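Local coordinates for protein acyl-CoA dehydrogenase (Thermus thermophilus, PDB 2Z1Q) that probably uses bound FAD to oxidise saturated acyl-CoA thioesters to their 2,3-dehydroacyl-CoA products, as other acyl-CoA dehydrogenases do, at residues A185-V193 and F205-F216. Residues are numbered along the deposited sequence; the frame is centred on the assembly and turned at random.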
loop_
_atom_site.group_PDB
_atom_site.type_symbol
_atom_site.label_atom_id
_atom_site.label_comp_id
_atom_site.label_asym_id
_atom_site.label_seq_id
_atom_site.Cartn_x
_atom_site.Cartn_y
_atom_site.Cartn_z
ATOM N N ALA B 185 -11.127 -13.052 -22.130
ATOM C CA ALA B 185 -11.362 -14.445 -22.507
ATOM C C ALA B 185 -12.821 -14.865 -22.464
ATOM O O ALA B 185 -13.234 -15.776 -23.183
ATOM C CB ALA B 185 -10.532 -15.362 -21.625
ATOM N N GLY B 186 -13.607 -14.208 -21.624
ATOM C CA GLY B 186 -15.007 -14.549 -21.500
ATOM C C GLY B 186 -15.880 -14.172 -22.693
ATOM O O GLY B 186 -16.962 -14.730 -22.848
ATOM N N PHE B 187 -15.419 -13.240 -23.529
ATOM C CA PHE B 187 -16.201 -12.800 -24.687
ATOM C C PHE B 187 -15.370 -12.463 -25.928
ATOM O O PHE B 187 -15.917 -12.032 -26.942
ATOM C CB PHE B 187 -17.056 -11.588 -24.301
ATOM C CG PHE B 187 -16.327 -10.593 -23.435
ATOM C CD1 PHE B 187 -16.680 -10.430 -22.098
ATOM C CD2 PHE B 187 -15.268 -9.849 -23.946
ATOM C CE1 PHE B 187 -15.985 -9.540 -21.281
ATOM C CE2 PHE B 187 -14.565 -8.960 -23.138
ATOM C CZ PHE B 187 -14.924 -8.805 -21.803
ATOM N N ALA B 188 -14.056 -12.648 -25.847
ATOM C CA ALA B 188 -13.176 -12.356 -26.976
ATOM C C ALA B 188 -13.462 -13.285 -28.154
ATOM O O ALA B 188 -13.664 -14.489 -27.967
ATOM C CB ALA B 188 -11.719 -12.500 -26.553
ATOM N N HIS B 189 -13.453 -12.713 -29.360
ATOM C CA HIS B 189 -13.691 -13.450 -30.603
ATOM C C HIS B 189 -12.376 -13.902 -31.216
ATOM O O HIS B 189 -12.295 -14.975 -31.820
ATOM C CB HIS B 189 -14.419 -12.560 -31.612
ATOM C CG HIS B 189 -15.678 -11.957 -31.078
ATOM N ND1 HIS B 189 -16.874 -12.641 -31.063
ATOM C CD2 HIS B 189 -15.911 -10.770 -30.466
ATOM C CE1 HIS B 189 -17.788 -11.903 -30.461
ATOM N NE2 HIS B 189 -17.231 -10.764 -30.088
ATOM N N LEU B 190 -11.345 -13.073 -31.083
ATOM C CA LEU B 190 -10.042 -13.403 -31.643
ATOM C C LEU B 190 -9.000 -13.586 -30.542
ATOM O O LEU B 190 -8.952 -12.820 -29.584
ATOM C CB LEU B 190 -9.591 -12.310 -32.614
ATOM C CG LEU B 190 -8.256 -12.537 -33.332
ATOM C CD1 LEU B 190 -8.343 -13.780 -34.204
ATOM C CD2 LEU B 190 -7.924 -11.322 -34.180
ATOM N N PHE B 191 -8.155 -14.601 -30.690
ATOM C CA PHE B 191 -7.121 -14.893 -29.698
ATOM C C PHE B 191 -5.722 -15.004 -30.306
ATOM O O PHE B 191 -5.501 -15.799 -31.222
ATOM C CB PHE B 191 -7.433 -16.220 -28.974
ATOM C CG PHE B 191 -8.544 -16.132 -27.966
ATOM C CD1 PHE B 191 -8.258 -15.868 -26.630
ATOM C CD2 PHE B 191 -9.873 -16.338 -28.339
ATOM C CE1 PHE B 191 -9.276 -15.810 -25.679
ATOM C CE2 PHE B 191 -10.900 -16.286 -27.385
ATOM C CZ PHE B 191 -10.597 -16.021 -26.058
ATOM N N THR B 192 -4.773 -14.224 -29.796
ATOM C CA THR B 192 -3.390 -14.327 -30.277
ATOM C C THR B 192 -2.691 -15.233 -29.249
ATOM O O THR B 192 -2.459 -14.826 -28.109
ATOM C CB THR B 192 -2.699 -12.926 -30.362
ATOM O OG1 THR B 192 -3.332 -12.145 -31.378
ATOM C CG2 THR B 192 -1.226 -13.072 -30.714
ATOM N N VAL B 193 -2.380 -16.466 -29.642
ATOM C CA VAL B 193 -1.756 -17.417 -28.723
ATOM C C VAL B 193 -0.309 -17.733 -29.045
ATOM O O VAL B 193 0.043 -17.929 -30.208
ATOM C CB VAL B 193 -2.535 -18.734 -28.718
ATOM C CG1 VAL B 193 -1.999 -19.680 -27.631
ATOM C CG2 VAL B 193 -4.002 -18.439 -28.535
ATOM N N PHE B 205 0.108 -17.357 -32.873
ATOM C CA PHE B 205 -0.958 -17.880 -33.732
ATOM C C PHE B 205 -2.291 -17.160 -33.541
ATOM O O PHE B 205 -2.641 -16.761 -32.432
ATOM C CB PHE B 205 -1.195 -19.376 -33.466
ATOM C CG PHE B 205 0.010 -20.244 -33.692
ATOM C CD1 PHE B 205 1.035 -20.304 -32.751
ATOM C CD2 PHE B 205 0.113 -21.016 -34.844
ATOM C CE1 PHE B 205 2.141 -21.120 -32.953
ATOM C CE2 PHE B 205 1.223 -21.838 -35.055
ATOM C CZ PHE B 205 2.235 -21.887 -34.108
ATOM N N LEU B 206 -3.045 -17.011 -34.626
ATOM C CA LEU B 206 -4.361 -16.372 -34.570
ATOM C C LEU B 206 -5.375 -17.506 -34.411
ATOM O O LEU B 206 -5.440 -18.395 -35.254
ATOM C CB LEU B 206 -4.635 -15.599 -35.860
ATOM C CG LEU B 206 -3.636 -14.489 -36.208
ATOM C CD1 LEU B 206 -3.775 -14.107 -37.681
ATOM C CD2 LEU B 206 -3.863 -13.283 -35.302
ATOM N N VAL B 207 -6.147 -17.480 -33.323
ATOM C CA VAL B 207 -7.137 -18.521 -33.054
ATOM C C VAL B 207 -8.500 -17.898 -32.833
ATOM O O VAL B 207 -8.666 -17.021 -31.984
ATOM C CB VAL B 207 -6.757 -19.346 -31.788
ATOM C CG1 VAL B 207 -7.714 -20.537 -31.612
ATOM C CG2 VAL B 207 -5.332 -19.820 -31.902
ATOM N N GLU B 208 -9.477 -18.353 -33.601
ATOM C CA GLU B 208 -10.821 -17.824 -33.467
ATOM C C GLU B 208 -11.517 -18.540 -32.322
ATOM O O GLU B 208 -11.302 -19.735 -32.105
ATOM C CB GLU B 208 -11.574 -18.006 -34.780
ATOM C CG GLU B 208 -10.747 -17.493 -35.953
ATOM C CD GLU B 208 -11.523 -17.425 -37.252
ATOM O OE1 GLU B 208 -11.894 -18.491 -37.781
ATOM O OE2 GLU B 208 -11.763 -16.304 -37.748
ATOM N N ARG B 209 -12.337 -17.797 -31.588
ATOM C CA ARG B 209 -13.044 -18.360 -30.453
ATOM C C ARG B 209 -13.775 -19.660 -30.777
ATOM O O ARG B 209 -13.676 -20.625 -30.024
ATOM C CB ARG B 209 -14.041 -17.351 -29.893
ATOM C CG ARG B 209 -14.616 -17.779 -28.558
ATOM C CD ARG B 209 -15.800 -16.934 -28.160
ATOM N NE ARG B 209 -16.239 -17.253 -26.807
ATOM C CZ ARG B 209 -15.595 -16.884 -25.703
ATOM N NH1 ARG B 209 -14.478 -16.174 -25.785
ATOM N NH2 ARG B 209 -16.065 -17.247 -24.514
ATOM N N ASP B 210 -14.499 -19.686 -31.892
ATOM C CA ASP B 210 -15.264 -20.875 -32.278
ATOM C C ASP B 210 -14.445 -22.061 -32.797
ATOM O O ASP B 210 -14.961 -22.895 -33.545
ATOM C CB ASP B 210 -16.331 -20.493 -33.320
ATOM C CG ASP B 210 -17.394 -19.550 -32.755
ATOM O OD1 ASP B 210 -18.228 -19.048 -33.547
ATOM O OD2 ASP B 210 -17.402 -19.315 -31.527
ATOM N N THR B 211 -13.182 -22.157 -32.399
ATOM C CA THR B 211 -12.331 -23.260 -32.837
ATOM C C THR B 211 -12.451 -24.457 -31.877
ATOM O O THR B 211 -12.243 -24.319 -30.665
ATOM C CB THR B 211 -10.846 -22.826 -32.934
ATOM O OG1 THR B 211 -10.695 -21.827 -33.953
ATOM C CG2 THR B 211 -9.953 -24.021 -33.284
ATOM N N PRO B 212 -12.793 -25.645 -32.400
ATOM C CA PRO B 212 -12.936 -26.849 -31.572
ATOM C C PRO B 212 -11.669 -27.163 -30.779
ATOM O O PRO B 212 -10.562 -27.035 -31.299
ATOM C CB PRO B 212 -13.249 -27.941 -32.601
ATOM C CG PRO B 212 -13.946 -27.191 -33.697
ATOM C CD PRO B 212 -13.118 -25.933 -33.808
ATOM N N GLY B 213 -11.835 -27.587 -29.530
ATOM C CA GLY B 213 -10.680 -27.911 -28.705
ATOM C C GLY B 213 -10.249 -26.773 -27.802
ATOM O O GLY B 213 -9.440 -26.959 -26.892
ATOM N N LEU B 214 -10.780 -25.584 -28.059
ATOM C CA LEU B 214 -10.457 -24.414 -27.253
ATOM C C LEU B 214 -11.570 -24.193 -26.241
ATOM O O LEU B 214 -12.722 -24.024 -26.616
ATOM C CB LEU B 214 -10.339 -23.175 -28.134
ATOM C CG LEU B 214 -9.908 -21.917 -27.384
ATOM C CD1 LEU B 214 -8.395 -21.875 -27.258
ATOM C CD2 LEU B 214 -10.405 -20.704 -28.135
ATOM N N SER B 215 -11.216 -24.187 -24.961
ATOM C CA SER B 215 -12.202 -23.992 -23.898
ATOM C C SER B 215 -11.699 -22.966 -22.881
ATOM O O SER B 215 -10.543 -22.572 -22.919
ATOM C CB SER B 215 -12.486 -25.321 -23.193
ATOM O OG SER B 215 -11.289 -25.861 -22.660
ATOM N N PHE B 216 -12.559 -22.552 -21.960
ATOM C CA PHE B 216 -12.160 -21.551 -20.976
ATOM C C PHE B 216 -12.548 -21.917 -19.550
ATOM O O PHE B 216 -13.630 -22.451 -19.318
ATOM C CB PHE B 216 -12.794 -20.207 -21.333
ATOM C CG PHE B 216 -12.862 -19.942 -22.812
ATOM C CD1 PHE B 216 -13.931 -20.405 -23.569
ATOM C CD2 PHE B 216 -11.843 -19.243 -23.450
ATOM C CE1 PHE B 216 -13.989 -20.175 -24.942
ATOM C CE2 PHE B 216 -11.891 -19.010 -24.818
ATOM C CZ PHE B 216 -12.966 -19.475 -25.568
#
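R209 turns its guanidinium to the carbonyls of A185 and A188, in the segment leading into strand 190-197. With CG anti to the backbone N (chi1 -169°) and the chain extended as far as NE, the group arrives where NH1 serves two acceptors. R209 NH1 lies 2.9 Å from A188 O, in the carbonyl plane and on a lone pair, whereas its straighter bond to A185 O, also 2.9 Å with 166° at the hydrogen, approaches from above that carbonyl's plane. NH2 adds a weak bond to A185 O. One face of the R209 guanidinium is covered by F216, whose CZ sits 3.6 Å above its centre. The F216 ring in turn takes A185 O over one face, so ring and cation converge on the same carbonyl.

F191 comes from the direction opposite to F216; the two ring planes differ by 30° but are slid apart, with centroids separated by 5.7 Å, and contact is made mainly by F191 CZ against F216 CE2. R209 NH1 stands at the edge of the F191 ring, near its plane, and not over its face. Shortening R209 to an alanine is likely to leave the carbonyls of A185 and A188 without these donors and to strip the guanidinium from the face of F216.

Beyond this cluster, backbone pairing takes over: R209 N donates to H189 O (2.8 Å), and F191 with V207 and V193 with F205 form antiparallel hydrogen-bonded pairs. V193 CG2 meets V207 CG2 at 3.9 Å on the face that also carries F191. Strand 144-147, which includes the FAD-binding Y146, flanks 190-197 in parallel. This is a beta hairpin, 190-197 with 201-208, in the beta-sheet middle domain of the acyl-CoA dehydrogenase fold.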